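Local coordinates for 373aa long hypothetical citrate synthase (Sulfolobus tokodaii, PDB 1VGP), which is probably a member of the citrate synthase family, a predominantly helical protein found here as a two-chain assembly, at residues I282-E293 / F311-S319. Residues are numbered along the deposited sequence; the frame is centred on the assembly and turned at random.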
ATOM      1  N   ILE A 282     -17.175  16.888 -29.196  1.00 53.35           N
ATOM      2  CA  ILE A 282     -16.066  17.114 -28.286  1.00 51.15           C
ATOM      3  C   ILE A 282     -15.537  18.539 -28.438  1.00 47.93           C
ATOM      4  O   ILE A 282     -14.906  19.075 -27.538  1.00 47.02           O
ATOM      5  CB  ILE A 282     -14.950  16.078 -28.557  1.00 51.35           C
ATOM      6  CG1 ILE A 282     -13.758  16.322 -27.647  1.00 53.33           C
ATOM      7  CG2 ILE A 282     -14.541  16.140 -30.003  1.00 56.68           C
ATOM      8  CD1 ILE A 282     -13.070  15.033 -27.267  1.00 59.55           C
ATOM      9  N   TYR A 283     -15.818  19.158 -29.576  1.00 45.57           N
ATOM     10  CA  TYR A 283     -15.535  20.574 -29.728  1.00 43.30           C
ATOM     11  C   TYR A 283     -16.581  21.394 -28.993  1.00 43.28           C
ATOM     12  O   TYR A 283     -16.282  22.458 -28.442  1.00 43.04           O
ATOM     13  CB  TYR A 283     -15.517  20.977 -31.197  1.00 41.76           C
ATOM     14  CG  TYR A 283     -15.256  22.448 -31.388  1.00 43.66           C
ATOM     15  CD1 TYR A 283     -16.263  23.308 -31.821  1.00 44.60           C
ATOM     16  CD2 TYR A 283     -14.006  22.990 -31.100  1.00 45.54           C
ATOM     17  CE1 TYR A 283     -16.036  24.674 -31.959  1.00 45.04           C
ATOM     18  CE2 TYR A 283     -13.762  24.361 -31.234  1.00 48.13           C
ATOM     19  CZ  TYR A 283     -14.784  25.198 -31.663  1.00 48.12           C
ATOM     20  OH  TYR A 283     -14.551  26.548 -31.781  1.00 48.32           O
ATOM     21  N   THR A 284     -17.818  20.910 -28.979  1.00 40.84           N
ATOM     22  CA  THR A 284     -18.852  21.634 -28.258  1.00 41.51           C
ATOM     23  C   THR A 284     -18.616  21.537 -26.753  1.00 39.52           C
ATOM     24  O   THR A 284     -18.837  22.498 -26.027  1.00 40.12           O
ATOM     25  CB  THR A 284     -20.271  21.123 -28.622  1.00 42.36           C
ATOM     26  OG1 THR A 284     -20.300  19.691 -28.557  1.00 46.97           O
ATOM     27  CG2 THR A 284     -20.648  21.560 -30.042  1.00 42.32           C
ATOM     28  N   LEU A 285     -18.136  20.391 -26.287  1.00 38.12           N
ATOM     29  CA  LEU A 285     -17.693  20.282 -24.901  1.00 39.43           C
ATOM     30  C   LEU A 285     -16.678  21.361 -24.553  1.00 40.81           C
ATOM     31  O   LEU A 285     -16.751  21.989 -23.493  1.00 42.34           O
ATOM     32  CB  LEU A 285     -17.042  18.933 -24.643  1.00 38.15           C
ATOM     33  CG  LEU A 285     -17.914  17.675 -24.590  1.00 39.79           C
ATOM     34  CD1 LEU A 285     -16.989  16.478 -24.380  1.00 38.55           C
ATOM     35  CD2 LEU A 285     -18.940  17.767 -23.472  1.00 38.52           C
ATOM     36  N   TYR A 286     -15.709  21.562 -25.443  1.00 39.97           N
ATOM     37  CA  TYR A 286     -14.674  22.537 -25.170  1.00 39.17           C
ATOM     38  C   TYR A 286     -15.290  23.932 -25.094  1.00 40.28           C
ATOM     39  O   TYR A 286     -14.911  24.747 -24.243  1.00 39.84           O
ATOM     40  CB  TYR A 286     -13.587  22.504 -26.243  1.00 38.21           C
ATOM     41  CG  TYR A 286     -12.497  23.499 -25.944  1.00 37.04           C
ATOM     42  CD1 TYR A 286     -12.414  24.698 -26.643  1.00 34.76           C
ATOM     43  CD2 TYR A 286     -11.626  23.299 -24.869  1.00 36.35           C
ATOM     44  CE1 TYR A 286     -11.503  25.688 -26.273  1.00 35.79           C
ATOM     45  CE2 TYR A 286     -10.710  24.281 -24.490  1.00 36.31           C
ATOM     46  CZ  TYR A 286     -10.662  25.475 -25.196  1.00 35.90           C
ATOM     47  OH  TYR A 286      -9.806  26.475 -24.805  1.00 37.44           O
ATOM     48  N   GLN A 287     -16.250  24.200 -25.975  1.00 40.58           N
ATOM     49  CA  GLN A 287     -16.954  25.475 -25.947  1.00 41.08           C
ATOM     50  C   GLN A 287     -17.694  25.670 -24.631  1.00 40.46           C
ATOM     51  O   GLN A 287     -17.684  26.767 -24.076  1.00 41.31           O
ATOM     52  CB  GLN A 287     -17.939  25.569 -27.110  1.00 41.23           C
ATOM     53  CG  GLN A 287     -17.319  25.322 -28.473  1.00 42.77           C
ATOM     54  CD  GLN A 287     -18.204  25.804 -29.612  1.00 43.10           C
ATOM     55  OE1 GLN A 287     -18.090  26.941 -30.056  1.00 39.53           O
ATOM     56  NE2 GLN A 287     -19.089  24.933 -30.090  1.00 43.97           N
ATOM     57  N   ILE A 288     -18.339  24.607 -24.144  1.00 40.69           N
ATOM     58  CA  ILE A 288     -18.937  24.587 -22.802  1.00 39.83           C
ATOM     59  C   ILE A 288     -17.905  25.044 -21.784  1.00 38.42           C
ATOM     60  O   ILE A 288     -18.160  25.925 -20.961  1.00 35.81           O
ATOM     61  CB  ILE A 288     -19.373  23.156 -22.365  1.00 42.43           C
ATOM     62  CG1 ILE A 288     -20.284  22.505 -23.417  1.00 41.87           C
ATOM     63  CG2 ILE A 288     -20.068  23.220 -21.012  1.00 42.90           C
ATOM     64  CD1 ILE A 288     -21.573  23.204 -23.619  1.00 42.30           C
ATOM     65  N   ALA A 289     -16.735  24.417 -21.853  1.00 38.83           N
ATOM     66  CA  ALA A 289     -15.684  24.573 -20.855  1.00 39.59           C
ATOM     67  C   ALA A 289     -15.155  26.011 -20.785  1.00 40.04           C
ATOM     68  O   ALA A 289     -14.898  26.541 -19.701  1.00 39.64           O
ATOM     69  CB  ALA A 289     -14.546  23.603 -21.169  1.00 38.66           C
ATOM     70  N   GLU A 290     -14.994  26.647 -21.938  1.00 40.30           N
ATOM     71  CA  GLU A 290     -14.560  28.034 -21.944  1.00 42.18           C
ATOM     72  C   GLU A 290     -15.600  28.920 -21.280  1.00 40.14           C
ATOM     73  O   GLU A 290     -15.273  29.748 -20.431  1.00 41.51           O
ATOM     74  CB  GLU A 290     -14.299  28.507 -23.375  1.00 44.81           C
ATOM     75  CG  GLU A 290     -12.822  28.692 -23.660  1.00 51.80           C
ATOM     76  CD  GLU A 290     -12.525  28.846 -25.132  1.00 55.79           C
ATOM     77  OE1 GLU A 290     -11.337  28.692 -25.517  1.00 57.92           O
ATOM     78  OE2 GLU A 290     -13.475  29.122 -25.902  1.00 57.01           O
ATOM     79  N   LYS A 291     -16.855  28.726 -21.660  1.00 38.70           N
ATOM     80  CA  LYS A 291     -17.961  29.425 -21.026  1.00 37.09           C
ATOM     81  C   LYS A 291     -17.967  29.249 -19.507  1.00 34.25           C
ATOM     82  O   LYS A 291     -18.169  30.214 -18.761  1.00 31.28           O
ATOM     83  CB  LYS A 291     -19.280  28.926 -21.610  1.00 40.52           C
ATOM     84  CG  LYS A 291     -19.792  29.769 -22.748  1.00 44.25           C
ATOM     85  CD  LYS A 291     -20.646  30.906 -22.229  1.00 50.20           C
ATOM     86  CE  LYS A 291     -20.649  32.055 -23.217  1.00 54.84           C
ATOM     87  NZ  LYS A 291     -19.260  32.345 -23.708  1.00 56.65           N
ATOM     88  N   VAL A 292     -17.749  28.020 -19.054  1.00 31.49           N
ATOM     89  CA  VAL A 292     -17.666  27.741 -17.623  1.00 32.54           C
ATOM     90  C   VAL A 292     -16.435  28.409 -17.007  1.00 33.42           C
ATOM     91  O   VAL A 292     -16.523  28.972 -15.917  1.00 33.35           O
ATOM     92  CB  VAL A 292     -17.601  26.220 -17.358  1.00 32.45           C
ATOM     93  CG1 VAL A 292     -17.487  25.953 -15.872  1.00 31.02           C
ATOM     94  CG2 VAL A 292     -18.835  25.553 -17.915  1.00 34.58           C
ATOM     95  N   GLU A 293     -15.300  28.348 -17.708  1.00 32.15           N
ATOM     96  CA  GLU A 293     -14.076  28.984 -17.237  1.00 31.80           C
ATOM     97  C   GLU A 293     -14.320  30.474 -17.033  1.00 32.23           C
ATOM     98  O   GLU A 293     -13.925  31.064 -16.020  1.00 30.48           O
ATOM     99  CB  GLU A 293     -12.947  28.795 -18.259  1.00 32.60           C
ATOM    100  CG  GLU A 293     -11.609  29.387 -17.813  1.00 33.15           C
ATOM    101  CD  GLU A 293     -10.586  29.460 -18.937  1.00 36.10           C
ATOM    102  OE1 GLU A 293     -10.851  28.910 -20.021  1.00 35.41           O
ATOM    103  OE2 GLU A 293      -9.508  30.069 -18.735  1.00 37.04           O
ATOM    104  N   PHE A 311      -9.548  20.356 -14.838  1.00 39.12           N
ATOM    105  CA  PHE A 311     -10.535  21.057 -15.648  1.00 38.63           C
ATOM    106  C   PHE A 311     -10.327  20.830 -17.141  1.00 38.71           C
ATOM    107  O   PHE A 311     -11.285  20.733 -17.896  1.00 39.45           O
ATOM    108  CB  PHE A 311     -10.485  22.551 -15.344  1.00 36.85           C
ATOM    109  CG  PHE A 311     -11.584  23.336 -15.988  1.00 33.89           C
ATOM    110  CD1 PHE A 311     -11.385  23.946 -17.221  1.00 32.35           C
ATOM    111  CD2 PHE A 311     -12.821  23.470 -15.364  1.00 30.86           C
ATOM    112  CE1 PHE A 311     -12.400  24.688 -17.830  1.00 30.53           C
ATOM    113  CE2 PHE A 311     -13.847  24.210 -15.966  1.00 29.40           C
ATOM    114  CZ  PHE A 311     -13.632  24.820 -17.203  1.00 27.78           C
ATOM    115  N   PHE A 312      -9.077  20.748 -17.572  1.00 38.80           N
ATOM    116  CA  PHE A 312      -8.809  20.494 -18.972  1.00 39.47           C
ATOM    117  C   PHE A 312      -8.328  19.072 -19.220  1.00 40.89           C
ATOM    118  O   PHE A 312      -8.517  18.534 -20.314  1.00 43.62           O
ATOM    119  CB  PHE A 312      -7.781  21.487 -19.509  1.00 39.60           C
ATOM    120  CG  PHE A 312      -8.275  22.904 -19.557  1.00 39.13           C
ATOM    121  CD1 PHE A 312      -7.738  23.870 -18.704  1.00 37.66           C
ATOM    122  CD2 PHE A 312      -9.259  23.285 -20.463  1.00 36.83           C
ATOM    123  CE1 PHE A 312      -8.169  25.189 -18.756  1.00 36.50           C
ATOM    124  CE2 PHE A 312      -9.698  24.597 -20.524  1.00 36.35           C
ATOM    125  CZ  PHE A 312      -9.151  25.554 -19.668  1.00 37.06           C
ATOM    126  N   SER A 313      -7.710  18.455 -18.221  1.00 40.91           N
ATOM    127  CA  SER A 313      -7.115  17.138 -18.427  1.00 42.61           C
ATOM    128  C   SER A 313      -8.167  16.098 -18.836  1.00 42.74           C
ATOM    129  O   SER A 313      -7.859  15.134 -19.544  1.00 42.77           O
ATOM    130  CB  SER A 313      -6.366  16.680 -17.162  1.00 41.42           C
ATOM    131  OG  SER A 313      -7.243  16.124 -16.204  1.00 47.05           O
ATOM    132  N   SER A 314      -9.410  16.304 -18.413  1.00 40.91           N
ATOM    133  CA  SER A 314     -10.467  15.348 -18.723  1.00 41.79           C
ATOM    134  C   SER A 314     -11.032  15.516 -20.134  1.00 41.00           C
ATOM    135  O   SER A 314     -11.539  14.563 -20.726  1.00 40.11           O
ATOM    136  CB  SER A 314     -11.595  15.456 -17.694  1.00 43.56           C
ATOM    137  OG  SER A 314     -11.942  16.806 -17.452  1.00 50.37           O
ATOM    138  N   ILE A 315     -10.953  16.724 -20.680  1.00 38.42           N
ATOM    139  CA  ILE A 315     -11.256  16.898 -22.094  1.00 37.08           C
ATOM    140  C   ILE A 315     -10.168  16.216 -22.916  1.00 34.72           C
ATOM    141  O   ILE A 315     -10.459  15.478 -23.859  1.00 33.23           O
ATOM    142  CB  ILE A 315     -11.328  18.391 -22.484  1.00 39.72           C
ATOM    143  CG1 ILE A 315     -12.633  18.999 -21.967  1.00 43.75           C
ATOM    144  CG2 ILE A 315     -11.289  18.546 -24.002  1.00 40.39           C
ATOM    145  CD1 ILE A 315     -12.751  20.491 -22.196  1.00 45.09           C
ATOM    146  N   VAL A 316      -8.915  16.467 -22.546  1.00 31.45           N
ATOM    147  CA  VAL A 316      -7.776  15.938 -23.279  1.00 31.16           C
ATOM    148  C   VAL A 316      -7.762  14.407 -23.298  1.00 32.31           C
ATOM    149  O   VAL A 316      -7.740  13.793 -24.368  1.00 31.85           O
ATOM    150  CB  VAL A 316      -6.451  16.446 -22.671  1.00 31.99           C
ATOM    151  CG1 VAL A 316      -5.268  15.631 -23.207  1.00 29.32           C
ATOM    152  CG2 VAL A 316      -6.282  17.931 -22.987  1.00 28.08           C
ATOM    153  N   PHE A 317      -7.778  13.799 -22.115  1.00 31.47           N
ATOM    154  CA  PHE A 317      -7.822  12.349 -22.001  1.00 33.36           C
ATOM    155  C   PHE A 317      -8.937  11.785 -22.888  1.00 34.74           C
ATOM    156  O   PHE A 317      -8.787  10.737 -23.526  1.00 35.55           O
ATOM    157  CB  PHE A 317      -8.049  11.942 -20.541  1.00 32.31           C
ATOM    158  CG  PHE A 317      -6.826  12.079 -19.663  1.00 29.33           C
ATOM    159  CD1 PHE A 317      -5.545  11.910 -20.181  1.00 29.65           C
ATOM    160  CD2 PHE A 317      -6.960  12.365 -18.307  1.00 28.05           C
ATOM    161  CE1 PHE A 317      -4.409  12.024 -19.365  1.00 26.46           C
ATOM    162  CE2 PHE A 317      -5.835  12.481 -17.485  1.00 27.88           C
ATOM    163  CZ  PHE A 317      -4.558  12.311 -18.013  1.00 27.06           C
ATOM    164  N   TYR A 318     -10.061  12.490 -22.919  1.00 35.30           N
ATOM    165  CA  TYR A 318     -11.209  12.093 -23.717  1.00 35.17           C
ATOM    166  C   TYR A 318     -10.840  12.174 -25.198  1.00 35.02           C
ATOM    167  O   TYR A 318     -10.920  11.180 -25.914  1.00 35.25           O
ATOM    168  CB  TYR A 318     -12.381  13.018 -23.393  1.00 36.46           C
ATOM    169  CG  TYR A 318     -13.740  12.543 -23.866  1.00 41.99           C
ATOM    170  CD1 TYR A 318     -14.477  13.303 -24.778  1.00 45.49           C
ATOM    171  CD2 TYR A 318     -14.311  11.362 -23.376  1.00 42.86           C
ATOM    172  CE1 TYR A 318     -15.743  12.911 -25.189  1.00 47.49           C
ATOM    173  CE2 TYR A 318     -15.582  10.957 -23.780  1.00 44.20           C
ATOM    174  CZ  TYR A 318     -16.293  11.738 -24.687  1.00 48.14           C
ATOM    175  OH  TYR A 318     -17.555  11.374 -25.108  1.00 50.43           O
ATOM    176  N   SER A 319     -10.409  13.348 -25.649  1.00 34.31           N
ATOM    177  CA  SER A 319     -10.000  13.513 -27.037  1.00 36.76           C
ATOM    178  C   SER A 319      -8.962  12.495 -27.466  1.00 37.72           C
ATOM    179  O   SER A 319      -8.867  12.169 -28.647  1.00 40.96           O
ATOM    180  CB  SER A 319      -9.431  14.905 -27.270  1.00 36.47           C
ATOM    181  OG  SER A 319     -10.180  15.864 -26.563  1.00 42.09           O
TER
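I315 meets A289 at the middle of an antiparallel helix pair, its CD1 lying 3.7 Å from A289 CB and also reaching the edge of the Y286 ring, near the ring plane. CG1 of I315 stands anti to its carbonyl carbon (chi1 -75°), and the extended chain beyond it carries the methyl across to helix 281-300. The segment axes run 176° apart, 10.9 Å at closest approach.

At one end the F311 ring points its edge at the partner backbone: CZ of F311 lies 3.3 Å from A289 O, in the plane of the ring, while V292 CG1 sits near that plane beside CE2. The ring of F312 takes F311 CD1 over the centre of one face and receives E293 OE1 at its edge, 3.8 Å from F312 CZ, with the carboxylate turned 84° to the ring. K268 and Y260 hold that carboxylate by a salt bridge and a hydrogen bond, respectively. At the other end I282 slides past Y318 in the opposite direction, its CD1 reaching Y318 CD1 and the S319 side chain; L285 CD1 meets Y318 CE1 at 3.9 Å, crossing at about a right angle. Y318 OH is hydrogen-bonded to K227, and S319 OG donates to I315 O, which also accepts from S319 N.

Helices 281-300 and 309-319, consecutive in this helical fold, also pack against helix 221-228. No hydrogen bond crosses between the segments; apolar and aromatic packing joins them.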